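PDB 3ZMR: cellulase (glycosyl hydrolase family 5) from Bacteroides ovatus, which hydrolyses internal beta-1,4-glucosidic linkages in the backbone of xyloglucan with retention of anomeric configuration, releasing xyloglucan oligosaccharides. Local coordinates for residues Y187-S191 with A192-K196; T274-N277 with Y278-Q281; S415-D418 with Y419-Y422. One frame throughout, in Å; residues are numbered along the deposited sequence.

Interaction 1. Residues Y187-S191 with A192-K196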
loop_
_atom_site.group_PDB
_atom_site.type_symbol
_atom_site.label_atom_id
_atom_site.label_comp_id
_atom_site.label_asym_id
_atom_site.label_seq_id
_atom_site.Cartn_x
_atom_site.Cartn_y
_atom_site.Cartn_z
ATOM N N TYR A 187 11.297 -19.410 5.904
ATOM C CA TYR A 187 10.227 -18.855 5.051
ATOM C C TYR A 187 10.440 -19.175 3.568
ATOM O O TYR A 187 10.031 -18.400 2.682
ATOM C CB TYR A 187 10.091 -17.347 5.230
ATOM C CG TYR A 187 10.046 -16.916 6.655
ATOM C CD1 TYR A 187 9.010 -17.333 7.493
ATOM C CD2 TYR A 187 11.060 -16.125 7.206
ATOM C CE1 TYR A 187 8.964 -16.923 8.821
ATOM C CE2 TYR A 187 11.020 -15.722 8.539
ATOM C CZ TYR A 187 9.967 -16.133 9.343
ATOM O OH TYR A 187 9.912 -15.738 10.673
ATOM N N LYS A 188 11.097 -20.303 3.297
ATOM C CA LYS A 188 11.339 -20.745 1.940
ATOM C C LYS A 188 10.073 -21.290 1.320
ATOM O O LYS A 188 9.493 -22.242 1.810
ATOM C CB LYS A 188 12.466 -21.785 1.871
ATOM C CG LYS A 188 12.747 -22.296 0.458
ATOM C CD LYS A 188 13.439 -21.287 -0.433
ATOM C CE LYS A 188 13.841 -21.914 -1.766
ATOM N NZ LYS A 188 14.666 -20.983 -2.585
ATOM N N ILE A 189 9.677 -20.669 0.217
ATOM C CA ILE A 189 8.434 -20.999 -0.492
ATOM C C ILE A 189 8.656 -22.122 -1.495
ATOM O O ILE A 189 9.636 -22.088 -2.259
ATOM C CB ILE A 189 7.868 -19.744 -1.212
ATOM C CG1 ILE A 189 7.581 -18.645 -0.186
ATOM C CG2 ILE A 189 6.579 -20.078 -1.958
ATOM C CD1 ILE A 189 7.460 -17.271 -0.793
ATOM N N LYS A 190 7.759 -23.111 -1.482
ATOM C CA LYS A 190 7.788 -24.186 -2.463
ATOM C C LYS A 190 7.803 -23.673 -3.904
ATOM O O LYS A 190 6.946 -22.859 -4.295
ATOM C CB LYS A 190 6.574 -25.112 -2.316
ATOM C CG LYS A 190 6.610 -25.954 -1.047
ATOM C CD LYS A 190 5.343 -26.806 -0.810
ATOM C CE LYS A 190 5.489 -27.621 0.468
ATOM N NZ LYS A 190 4.304 -28.473 0.781
ATOM N N SER A 191 8.729 -24.174 -4.713
ATOM C CA SER A 191 8.825 -23.749 -6.111
ATOM C C SER A 191 7.541 -24.085 -6.867
ATOM O O SER A 191 7.110 -23.326 -7.760
ATOM C CB SER A 191 10.036 -24.379 -6.818
ATOM O OG SER A 191 9.940 -25.790 -6.849
ATOM N N ALA A 192 6.914 -25.213 -6.516
ATOM C CA ALA A 192 5.694 -25.639 -7.200
ATOM C C ALA A 192 4.530 -24.650 -6.996
ATOM O O ALA A 192 3.699 -24.445 -7.887
ATOM C CB ALA A 192 5.290 -26.992 -6.675
ATOM N N TRP A 193 4.494 -24.016 -5.831
ATOM C CA TRP A 193 3.485 -22.981 -5.570
ATOM C C TRP A 193 3.794 -21.719 -6.368
ATOM O O TRP A 193 2.930 -21.122 -7.025
ATOM C CB TRP A 193 3.453 -22.637 -4.094
ATOM C CG TRP A 193 2.454 -21.581 -3.765
ATOM C CD1 TRP A 193 2.719 -20.334 -3.285
ATOM C CD2 TRP A 193 1.013 -21.652 -3.893
ATOM N NE1 TRP A 193 1.548 -19.627 -3.114
ATOM C CE2 TRP A 193 0.488 -20.411 -3.450
ATOM C CE3 TRP A 193 0.114 -22.648 -4.303
ATOM C CZ2 TRP A 193 -0.876 -20.148 -3.416
ATOM C CZ3 TRP A 193 -1.237 -22.394 -4.261
ATOM C CH2 TRP A 193 -1.725 -21.161 -3.832
ATOM N N MET A 194 5.056 -21.304 -6.343
ATOM C CA MET A 194 5.487 -20.134 -7.127
ATOM C C MET A 194 5.170 -20.350 -8.603
ATOM O O MET A 194 4.768 -19.420 -9.322
ATOM C CB MET A 194 6.988 -19.888 -6.960
ATOM C CG MET A 194 7.401 -19.519 -5.554
ATOM S SD MET A 194 6.573 -18.042 -4.940
ATOM C CE MET A 194 7.007 -16.819 -6.164
ATOM N N ASP A 195 5.336 -21.583 -9.078
ATOM C CA ASP A 195 5.024 -21.886 -10.467
ATOM C C ASP A 195 3.544 -21.613 -10.780
ATOM O O ASP A 195 3.196 -21.163 -11.861
ATOM C CB ASP A 195 5.287 -23.361 -10.813
ATOM C CG ASP A 195 6.767 -23.766 -10.785
ATOM O OD1 ASP A 195 7.663 -22.898 -10.784
ATOM O OD2 ASP A 195 7.014 -25.002 -10.807
ATOM N N LYS A 196 2.656 -21.991 -9.855
ATOM C CA LYS A 196 1.202 -21.802 -10.059
ATOM C C LYS A 196 0.849 -20.310 -10.101
ATOM O O LYS A 196 0.102 -19.842 -10.935
ATOM C CB LYS A 196 0.401 -22.501 -8.940
ATOM C CG LYS A 196 0.373 -24.019 -9.061
ATOM C CD LYS A 196 -0.224 -24.673 -7.833
ATOM C CE LYS A 196 -1.740 -24.606 -7.819
ATOM N NZ LYS A 196 -2.252 -25.481 -6.708
#

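Interaction 2. Residues T274-N277 with Y278-Q281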
loop_
_atom_site.group_PDB
_atom_site.type_symbol
_atom_site.label_atom_id
_atom_site.label_comp_id
_atom_site.label_asym_id
_atom_site.label_seq_id
_atom_site.Cartn_x
_atom_site.Cartn_y
_atom_site.Cartn_z
ATOM N N THR A 274 -1.540 3.957 17.394
ATOM C CA THR A 274 -0.601 4.839 18.076
ATOM C C THR A 274 0.504 5.273 17.124
ATOM O O THR A 274 0.645 4.707 16.038
ATOM C CB THR A 274 0.072 4.080 19.214
ATOM O OG1 THR A 274 0.855 3.008 18.658
ATOM C CG2 THR A 274 -0.970 3.508 20.194
ATOM N N GLU A 275 1.302 6.251 17.532
ATOM C CA GLU A 275 2.434 6.668 16.727
ATOM C C GLU A 275 3.417 5.515 16.466
ATOM O O GLU A 275 3.960 5.381 15.338
ATOM C CB GLU A 275 3.075 7.924 17.320
ATOM C CG GLU A 275 2.229 9.196 17.128
ATOM C CD GLU A 275 1.771 9.471 15.679
ATOM O OE1 GLU A 275 2.553 9.307 14.707
ATOM O OE2 GLU A 275 0.602 9.883 15.495
ATOM N N GLU A 276 3.589 4.640 17.457
ATOM C CA GLU A 276 4.383 3.424 17.288
ATOM C C GLU A 276 3.816 2.558 16.139
ATOM O O GLU A 276 4.564 2.096 15.271
ATOM C CB GLU A 276 4.429 2.611 18.589
ATOM C CG GLU A 276 5.033 1.237 18.450
ATOM C CD GLU A 276 4.992 0.410 19.720
ATOM O OE1 GLU A 276 4.136 0.674 20.582
ATOM O OE2 GLU A 276 5.789 -0.539 19.847
ATOM N N ASN A 277 2.501 2.342 16.150
ATOM C CA ASN A 277 1.878 1.540 15.114
ATOM C C ASN A 277 2.111 2.117 13.700
ATOM O O ASN A 277 2.451 1.374 12.751
ATOM C CB ASN A 277 0.382 1.398 15.309
ATOM C CG ASN A 277 -0.027 0.728 16.619
ATOM O OD1 ASN A 277 -1.088 1.089 17.137
ATOM N ND2 ASN A 277 0.727 -0.266 17.122
ATOM N N TYR A 278 1.931 3.431 13.541
ATOM C CA TYR A 278 2.193 4.064 12.230
ATOM C C TYR A 278 3.659 3.988 11.817
ATOM O O TYR A 278 3.976 3.755 10.649
ATOM C CB TYR A 278 1.666 5.488 12.176
ATOM C CG TYR A 278 0.175 5.601 12.345
ATOM C CD1 TYR A 278 -0.710 5.012 11.458
ATOM C CD2 TYR A 278 -0.354 6.304 13.425
ATOM C CE1 TYR A 278 -2.074 5.118 11.630
ATOM C CE2 TYR A 278 -1.724 6.434 13.601
ATOM C CZ TYR A 278 -2.583 5.809 12.707
ATOM O OH TYR A 278 -3.958 5.925 12.827
ATOM N N ARG A 279 4.561 4.183 12.768
ATOM C CA ARG A 279 5.985 4.091 12.485
ATOM C C ARG A 279 6.381 2.705 11.989
ATOM O O ARG A 279 7.101 2.564 10.979
ATOM C CB ARG A 279 6.811 4.511 13.720
ATOM C CG ARG A 279 8.316 4.359 13.512
ATOM C CD ARG A 279 9.138 5.051 14.601
ATOM N NE ARG A 279 8.639 4.714 15.935
ATOM C CZ ARG A 279 8.775 3.542 16.542
ATOM N NH1 ARG A 279 9.447 2.544 15.965
ATOM N NH2 ARG A 279 8.252 3.368 17.763
ATOM N N VAL A 280 5.896 1.682 12.672
ATOM C CA VAL A 280 6.283 0.333 12.350
ATOM C C VAL A 280 5.609 -0.101 11.028
ATOM O O VAL A 280 6.228 -0.729 10.177
ATOM C CB VAL A 280 5.971 -0.646 13.499
ATOM C CG1 VAL A 280 6.250 -2.066 13.050
ATOM C CG2 VAL A 280 6.796 -0.291 14.735
ATOM N N GLN A 281 4.350 0.284 10.834
ATOM C CA GLN A 281 3.642 -0.082 9.596
ATOM C C GLN A 281 4.214 0.655 8.376
ATOM O O GLN A 281 4.442 0.039 7.327
ATOM C CB GLN A 281 2.143 0.135 9.742
ATOM C CG GLN A 281 1.342 -0.202 8.500
ATOM C CD GLN A 281 1.105 0.992 7.612
ATOM O OE1 GLN A 281 0.963 2.129 8.073
ATOM N NE2 GLN A 281 1.007 0.719 6.329
#

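Interaction 3. Residues S415-D418 with Y419-Y422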
loop_
_atom_site.group_PDB
_atom_site.type_symbol
_atom_site.label_atom_id
_atom_site.label_comp_id
_atom_site.label_asym_id
_atom_site.label_seq_id
_atom_site.Cartn_x
_atom_site.Cartn_y
_atom_site.Cartn_z
ATOM N N SER A 415 -29.646 -0.465 -5.797
ATOM C CA SER A 415 -28.783 0.255 -4.872
ATOM C C SER A 415 -27.327 -0.141 -5.117
ATOM O O SER A 415 -26.448 0.716 -5.084
ATOM C CB SER A 415 -29.154 -0.090 -3.434
ATOM O OG SER A 415 -30.343 0.596 -3.025
ATOM N N ARG A 416 -27.061 -1.431 -5.262
ATOM C CA ARG A 416 -25.678 -1.896 -5.512
ATOM C C ARG A 416 -25.127 -1.205 -6.741
ATOM O O ARG A 416 -23.977 -0.713 -6.768
ATOM C CB ARG A 416 -25.547 -3.399 -5.736
ATOM C CG ARG A 416 -25.939 -4.242 -4.552
ATOM C CD ARG A 416 -25.759 -5.702 -4.923
ATOM N NE ARG A 416 -24.342 -6.070 -5.066
ATOM C CZ ARG A 416 -23.702 -6.234 -6.225
ATOM N NH1 ARG A 416 -24.315 -6.117 -7.400
ATOM N NH2 ARG A 416 -22.391 -6.515 -6.183
ATOM N N ASN A 417 -25.892 -1.207 -7.817
ATOM C CA ASN A 417 -25.418 -0.630 -9.083
ATOM C C ASN A 417 -25.293 0.894 -9.053
ATOM O O ASN A 417 -24.346 1.463 -9.608
ATOM C CB ASN A 417 -26.253 -1.157 -10.243
ATOM C CG ASN A 417 -26.011 -2.628 -10.470
ATOM O OD1 ASN A 417 -24.893 -3.136 -10.216
ATOM N ND2 ASN A 417 -27.038 -3.336 -10.898
ATOM N N ASP A 418 -26.183 1.559 -8.332
ATOM C CA ASP A 418 -26.098 3.016 -8.119
ATOM C C ASP A 418 -24.798 3.325 -7.351
ATOM O O ASP A 418 -24.060 4.260 -7.674
ATOM C CB ASP A 418 -27.324 3.535 -7.339
ATOM C CG ASP A 418 -28.597 3.535 -8.162
ATOM O OD1 ASP A 418 -28.549 3.348 -9.420
ATOM O OD2 ASP A 418 -29.654 3.737 -7.523
ATOM N N TYR A 419 -24.541 2.534 -6.318
ATOM C CA TYR A 419 -23.371 2.696 -5.451
ATOM C C TYR A 419 -22.057 2.479 -6.244
ATOM O O TYR A 419 -21.134 3.280 -6.192
ATOM C CB TYR A 419 -23.433 1.702 -4.262
ATOM C CG TYR A 419 -22.200 1.720 -3.398
ATOM C CD1 TYR A 419 -22.074 2.623 -2.366
ATOM C CD2 TYR A 419 -21.164 0.836 -3.633
ATOM C CE1 TYR A 419 -20.945 2.681 -1.589
ATOM C CE2 TYR A 419 -20.034 0.840 -2.823
ATOM C CZ TYR A 419 -19.924 1.762 -1.799
ATOM O OH TYR A 419 -18.760 1.820 -1.030
ATOM N N ILE A 420 -22.005 1.387 -6.968
ATOM C CA ILE A 420 -20.872 1.038 -7.807
ATOM C C ILE A 420 -20.555 2.142 -8.791
ATOM O O ILE A 420 -19.394 2.590 -8.910
ATOM C CB ILE A 420 -21.097 -0.316 -8.544
ATOM C CG1 ILE A 420 -21.032 -1.485 -7.549
ATOM C CG2 ILE A 420 -20.057 -0.518 -9.646
ATOM C CD1 ILE A 420 -21.540 -2.808 -8.087
ATOM N N GLU A 421 -21.559 2.598 -9.528
ATOM C CA GLU A 421 -21.370 3.676 -10.489
ATOM C C GLU A 421 -20.844 4.921 -9.796
ATOM O O GLU A 421 -19.949 5.589 -10.317
ATOM C CB GLU A 421 -22.688 3.994 -11.189
ATOM C CG GLU A 421 -22.583 5.102 -12.225
ATOM C CD GLU A 421 -23.927 5.624 -12.710
ATOM O OE1 GLU A 421 -24.912 4.840 -12.772
ATOM O OE2 GLU A 421 -23.977 6.824 -13.069
ATOM N N TYR A 422 -21.399 5.228 -8.630
ATOM C CA TYR A 422 -21.059 6.471 -7.916
ATOM C C TYR A 422 -19.598 6.406 -7.429
ATOM O O TYR A 422 -18.813 7.370 -7.581
ATOM C CB TYR A 422 -21.996 6.783 -6.742
ATOM C CG TYR A 422 -21.827 8.207 -6.262
ATOM C CD1 TYR A 422 -22.450 9.260 -6.920
ATOM C CD2 TYR A 422 -20.981 8.503 -5.205
ATOM C CE1 TYR A 422 -22.240 10.560 -6.514
ATOM C CE2 TYR A 422 -20.764 9.791 -4.789
ATOM C CZ TYR A 422 -21.393 10.820 -5.442
ATOM O OH TYR A 422 -21.176 12.116 -5.027
HETATM O O HOH W 1 -25.523 2.298 -12.652
HETATM O O HOH W 2 -27.081 5.771 -10.760
#

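Interaction 1. Residues Y187-S191 with A192-K196
I189 meets M194 and W193 where a short strand, 188-189, runs through K190 at the N-cap into the first turn of helix 191-206. The close packing is on the buried side. The CG2 methyl of I189 lies 3.6 Å from M194 SD, the two side chains crossing at about a right angle; M194 is modelled in two conformers, and this approach belongs to the one described here. In that conformer the bend at chi2 (-58°) sets the sulfur beside the isoleucine. The same methyl reaches the edge of the W193 indole, near the ring plane, with CD1 4.1 Å away. W193 NE1 is satisfied by the carbonyl of A176, a bond that helps fix the turn of the ring. Backbone bonds start the helix: K190 O takes a nearly straight bond from M194 N at 3.2 Å and a weak one from W193 N, while S191 O accepts from D195 N at 2.8 Å.

The outer side is looser. S191 and A192 are exposed, and the aliphatic chain of K190 leads away from the helix. D195 OD1 stands 3.1 Å from S191 O, two acceptors not hydrogen-bonded to each other; OD1 instead takes part in a salt bridge to R247.

Where the strand begins, Y187 and K188 form a G1 beta bulge. Q243 of helix 227-248 binds the backbone of Y187 and I189, and M194 touches R247 of the same helix, while H179 meets W193 edge-to-face. The turn is thereby joined to helix 227-248 on one hand and, through A176 and H179, to the segment following barrel strand 170-173 on the other.

Interaction 2. Residues T274-N277 with Y278-Q281
A capping box opens helix 275-293, and its N-cap residue T274 also meets the ring of Y278 one turn on. N277 N donates to T274 OG1 at 3.1 Å, and T274 N returns a bond to N277 OD1 at 2.9 Å, reaching that oxygen from above the amide's carbonyl plane. The other end of the amide, ND2, binds the carbonyl of P225. T274 O accepts from Y278 N (3.1 Å), and Y278 CD2 lies 3.2 Å from the same oxygen. With CG anti to its carbonyl carbon (chi1 -62°), the tyrosine swings back toward the start of the helix. This helix follows barrel strand 255-258 in the (beta/alpha)8 fold of family 5 and leads on to strand 304-307. Here the Y278 ring stacks on H319 and meets Y309 edge-to-face; an alanine in its place would probably leave both rings without their aromatic partner and open a gap beside helix 313-319. On another side, R279 bends at chi3 and brings NH2 to 3.9 Å from E276 CG. Their charged ends do not pair but share D227: R279 NH1 forms a salt bridge with the D227 carboxylate, and E276 OE2 accepts from D227 N.

Interaction 3. Residues S415-D418 with Y419-Y422
I420 lays its CD1 methyl over one face of the R416 guanidinium, 4.3 Å from NH2, and runs side by side with N417, pointing the same way, so that CD1 is also 4.0 Å from N417 OD1. Having CG1 anti to the carbonyl carbon (chi1 -71°) turns the isoleucine back along the helix and brings CG1 to 3.1 Å from R416 O. The flat guanidinium is gripped by the carbonyls of P398 and T399, and S458 bonds to both R416 NH1 and N417 OD1. Y419 takes the other course: CG is anti to the backbone N (chi1 175°), and R416 O lies at the edge of its ring. Helix 406-429 is the crossover of a beta-alpha-beta unit between barrel strands 391-396 and 433-436, and Y419 packs edge-to-face on W356 while its hydroxyl bonds to D339 O. On the wetter flank the acidic side chains of D418 and E421 stay apart, bridged by a water that donates 3.1 Å to D418 OD1 and to E421 OE1. A second water gives E421 OE1 a shorter bond of 2.6 Å and a weak one to N417 O. D418 OD2 pairs with K414, a salt bridge that probably eases the closeness of the two carboxylates.

In the fold
All three interactions belong to the family 5 catalytic barrel, but each holds a different element. Interactions 1 and 2 both lie at helix starts, the first led in by a strand and packed through sulfur, methyl and indole, the second begun by a polar capping box. Interaction 3 lies within a helix, where buried arginine and tyrosine face neighbouring elements and acids face water. All are partly buried; interaction 2 lies nearest the chain centre, and interaction 1 is the most exposed, with four of seven touching residues exposed against none in interaction 3. Y419 and Q281 come within about 10 Å and 9 Å, side chain to side chain, of the inferred nucleophile E395 and probable proton donor E262.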